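Local coordinates for phosphatidylserine synthase (Haemophilus influenzae, PDB 3HSI), which is a bacterial enzyme of the phospholipase D superfamily, probably built from two PLD-like halves, at residues 89-94 against 208-213. Sequence-based numbering, arbitrary orientation. Where two conformers were deposited one is given.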
ATOM      1  N   ILE C  89       4.355   3.603  21.708  1.00 23.12           N
ATOM      2  CA  ILE C  89       5.279   3.796  20.594  1.00 23.45           C
ATOM      3  C   ILE C  89       4.928   2.790  19.522  1.00 23.24           C
ATOM      4  O   ILE C  89       4.175   1.845  19.767  1.00 23.57           O
ATOM      5  CB  ILE C  89       6.814   3.687  20.997  1.00 23.69           C
ATOM      6  CG1 ILE C  89       7.168   2.355  21.721  1.00 23.78           C
ATOM      7  CG2 ILE C  89       7.274   4.935  21.740  1.00 22.31           C
ATOM      8  CD1 ILE C  89       7.009   2.339  23.262  1.00 26.12           C
ATOM      9  N   ASP C  90       5.469   2.985  18.335  1.00 23.36           N
ATOM     10  CA  ASP C  90       5.165   2.087  17.243  1.00 23.30           C
ATOM     11  C   ASP C  90       5.702   0.690  17.613  1.00 22.96           C
ATOM     12  O   ASP C  90       6.831   0.550  18.095  1.00 23.10           O
ATOM     13  CB  ASP C  90       5.773   2.600  15.941  1.00 23.64           C
ATOM     14  CG  ASP C  90       5.383   1.748  14.770  1.00 27.05           C
ATOM     15  OD1 ASP C  90       4.292   2.014  14.211  1.00 27.30           O
ATOM     16  OD2 ASP C  90       6.142   0.783  14.443  1.00 29.30           O
ATOM     17  N   TRP C  91       4.862  -0.314  17.408  1.00 21.87           N
ATOM     18  CA  TRP C  91       5.175  -1.704  17.682  1.00 21.99           C
ATOM     19  C   TRP C  91       6.372  -2.242  16.862  1.00 21.75           C
ATOM     20  O   TRP C  91       7.279  -2.806  17.453  1.00 20.86           O
ATOM     21  CB  TRP C  91       3.938  -2.528  17.428  1.00 21.13           C
ATOM     22  CG  TRP C  91       4.135  -3.994  17.290  1.00 23.43           C
ATOM     23  CD1 TRP C  91       4.277  -4.712  16.109  1.00 22.39           C
ATOM     24  CD2 TRP C  91       4.156  -4.955  18.348  1.00 20.62           C
ATOM     25  NE1 TRP C  91       4.395  -6.049  16.388  1.00 22.23           N
ATOM     26  CE2 TRP C  91       4.322  -6.232  17.746  1.00 24.04           C
ATOM     27  CE3 TRP C  91       4.046  -4.866  19.742  1.00 24.32           C
ATOM     28  CZ2 TRP C  91       4.394  -7.421  18.502  1.00 24.96           C
ATOM     29  CZ3 TRP C  91       4.112  -6.055  20.507  1.00 25.32           C
ATOM     30  CH2 TRP C  91       4.286  -7.313  19.871  1.00 25.62           C
ATOM     31  N   HIS C  92       6.372  -2.059  15.535  1.00 21.76           N
ATOM     32  CA  HIS C  92       7.467  -2.564  14.677  1.00 22.68           C
ATOM     33  C   HIS C  92       8.799  -1.823  14.941  1.00 23.18           C
ATOM     34  O   HIS C  92       9.861  -2.427  15.073  1.00 23.15           O
ATOM     35  CB  HIS C  92       7.121  -2.407  13.197  1.00 22.95           C
ATOM     36  CG  HIS C  92       5.840  -3.059  12.793  1.00 23.44           C
ATOM     37  ND1 HIS C  92       5.715  -4.427  12.643  1.00 22.76           N
ATOM     38  CD2 HIS C  92       4.635  -2.530  12.472  1.00 20.94           C
ATOM     39  CE1 HIS C  92       4.482  -4.714  12.263  1.00 22.93           C
ATOM     40  NE2 HIS C  92       3.805  -3.583  12.157  1.00 24.57           N
ATOM     41  N   ARG C  93       8.726  -0.505  15.048  1.00 23.86           N
ATOM     42  CA  ARG C  93       9.916   0.304  15.241  1.00 24.58           C
ATOM     43  C   ARG C  93      10.627  -0.054  16.541  1.00 24.46           C
ATOM     44  O   ARG C  93      11.863  -0.089  16.585  1.00 24.74           O
ATOM     45  CB  ARG C  93       9.588   1.806  15.126  1.00 24.84           C
ATOM     46  CG  ARG C  93      10.760   2.747  15.338  1.00 28.33           C
ATOM     47  CD  ARG C  93      11.899   2.522  14.322  1.00 34.56           C
ATOM     48  NE  ARG C  93      12.990   3.456  14.600  1.00 38.28           N
ATOM     49  CZ  ARG C  93      13.875   3.308  15.589  1.00 41.91           C
ATOM     50  NH1 ARG C  93      13.820   2.237  16.399  1.00 42.59           N
ATOM     51  NH2 ARG C  93      14.824   4.224  15.768  1.00 40.17           N
ATOM     52  N   ALA C  94       9.857  -0.380  17.571  1.00 24.32           N
ATOM     53  CA  ALA C  94      10.440  -0.722  18.882  1.00 25.32           C
ATOM     54  C   ALA C  94      11.178  -2.073  18.930  1.00 25.98           C
ATOM     55  O   ALA C  94      11.906  -2.342  19.880  1.00 25.48           O
ATOM     56  CB  ALA C  94       9.362  -0.663  19.986  1.00 24.89           C
ATOM     57  N   ASN C 208       7.716 -11.764  27.463  0.50 32.83           N
ATOM     58  CA  ASN C 208       6.764 -12.504  26.680  0.50 33.51           C
ATOM     59  C   ASN C 208       5.945 -11.530  25.843  0.50 33.76           C
ATOM     60  O   ASN C 208       4.882 -11.060  26.265  0.50 33.83           O
ATOM     61  CB  ASN C 208       5.882 -13.382  27.585  0.50 33.53           C
ATOM     62  CG  ASN C 208       5.357 -12.638  28.811  0.50 33.63           C
ATOM     63  OD1 ASN C 208       6.085 -11.893  29.468  0.50 32.44           O
ATOM     64  ND2 ASN C 208       4.083 -12.856  29.127  0.50 33.95           N
ATOM     65  N   ARG C 209       6.478 -11.191  24.674  1.00 33.94           N
ATOM     66  CA  ARG C 209       5.713 -10.408  23.698  1.00 34.31           C
ATOM     67  C   ARG C 209       5.309 -11.349  22.592  1.00 34.33           C
ATOM     68  O   ARG C 209       6.128 -12.147  22.146  1.00 34.53           O
ATOM     69  CB  ARG C 209       6.559  -9.316  23.062  1.00 34.05           C
ATOM     70  CG  ARG C 209       7.143  -8.345  24.009  1.00 33.42           C
ATOM     71  CD  ARG C 209       7.820  -7.274  23.227  1.00 33.50           C
ATOM     72  NE  ARG C 209       9.178  -7.623  22.818  1.00 34.13           N
ATOM     73  CZ  ARG C 209      10.222  -7.603  23.646  1.00 35.35           C
ATOM     74  NH1 ARG C 209      10.043  -7.295  24.929  1.00 33.93           N
ATOM     75  NH2 ARG C 209      11.442  -7.893  23.202  1.00 35.52           N
ATOM     76  N   PRO C 210       4.065 -11.237  22.112  1.00 34.40           N
ATOM     77  CA  PRO C 210       3.722 -12.041  20.939  1.00 34.04           C
ATOM     78  C   PRO C 210       4.535 -11.617  19.696  1.00 34.25           C
ATOM     79  O   PRO C 210       5.084 -10.519  19.651  1.00 34.65           O
ATOM     80  CB  PRO C 210       2.221 -11.788  20.775  1.00 33.43           C
ATOM     81  CG  PRO C 210       2.000 -10.423  21.388  1.00 34.85           C
ATOM     82  CD  PRO C 210       2.969 -10.341  22.535  1.00 34.38           C
ATOM     83  N   ARG C 211       4.652 -12.511  18.726  1.00 35.29           N
ATOM     84  CA  ARG C 211       5.218 -12.196  17.424  1.00 36.39           C
ATOM     85  C   ARG C 211       4.119 -11.604  16.588  1.00 36.41           C
ATOM     86  O   ARG C 211       2.947 -11.918  16.789  1.00 36.13           O
ATOM     87  CB  ARG C 211       5.739 -13.448  16.720  1.00 36.87           C
ATOM     88  CG  ARG C 211       7.037 -13.973  17.260  1.00 40.14           C
ATOM     89  CD  ARG C 211       6.854 -15.394  17.761  1.00 46.55           C
ATOM     90  NE  ARG C 211       8.142 -16.078  17.927  1.00 52.27           N
ATOM     91  CZ  ARG C 211       8.758 -16.297  19.093  1.00 54.19           C
ATOM     92  NH1 ARG C 211       8.206 -15.907  20.245  1.00 54.39           N
ATOM     93  NH2 ARG C 211       9.934 -16.924  19.104  1.00 54.92           N
ATOM     94  N   THR C 212       4.514 -10.738  15.660  1.00 36.69           N
ATOM     95  CA  THR C 212       3.622 -10.183  14.656  1.00 36.82           C
ATOM     96  C   THR C 212       2.774 -11.277  13.976  1.00 37.23           C
ATOM     97  O   THR C 212       1.538 -11.258  14.081  1.00 37.74           O
ATOM     98  CB  THR C 212       4.434  -9.355  13.626  1.00 36.87           C
ATOM     99  OG1 THR C 212       5.086  -8.265  14.298  1.00 36.09           O
ATOM    100  CG2 THR C 212       3.543  -8.817  12.514  1.00 36.77           C
ATOM    101  N   LYS C 213       3.423 -12.242  13.319  1.00 37.25           N
ATOM    102  CA  LYS C 213       2.706 -13.321  12.616  1.00 37.09           C
ATOM    103  C   LYS C 213       1.607 -13.918  13.492  1.00 36.82           C
ATOM    104  O   LYS C 213       0.555 -14.364  13.009  1.00 36.91           O
ATOM    105  CB  LYS C 213       3.679 -14.412  12.150  1.00 37.49           C
ATOM    106  CG  LYS C 213       4.363 -15.209  13.272  1.00 38.20           C
ATOM    107  CD  LYS C 213       5.159 -16.399  12.728  1.00 38.56           C
ATOM    108  CE  LYS C 213       5.886 -17.154  13.850  1.00 40.24           C
ATOM    109  NZ  LYS C 213       6.723 -16.269  14.737  1.00 39.60           N
TER
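W91 reaches out edge-on from the turn that follows strand 84-90 and meets the irregular loop 208-213 with the rim of its indole. CG stands anti to the backbone N (chi1 164°), so the ring projects straight at the loop. Along the rim, NE1 of W91 donates to OG1 of T212 at 3.1 Å; the bond is nearly straight (171°) and the hydroxyl oxygen lies almost in the ring plane. T212 presents that oxygen by holding OG1 anti to its own carbonyl carbon, beside the backbone N (chi1 -61°). Further round, CH2 of W91 comes to 3.3 Å from the carbonyl O of P210, again near the plane, while the same CH2 sits 4.1 Å from CG of the P210 ring. W91 and P210 also both touch Y202 of strand 202-203.

H92 lays one face of its imidazole against W91, whose CD1 hovers 3.7 Å above the plane over the ring centre, and NE2 of H92 is hydrogen-bonded to the carbonyl O of N133. At the root of the turn, D90 OD2 accepts from N of R93 (2.9 Å) through its anti lone pair, an Asx motif; OD1 takes the N-H of L141.

The contact thus joins the end of strand 84-90, at the surface of the chain, to the connection between strand 202-203 and helix 216-229. The straight in-plane bond satisfies the indole N-H of a buried tryptophan and points that edge at T212, while H92 against CD1 and P210 at CH2 restrict how the ring can turn.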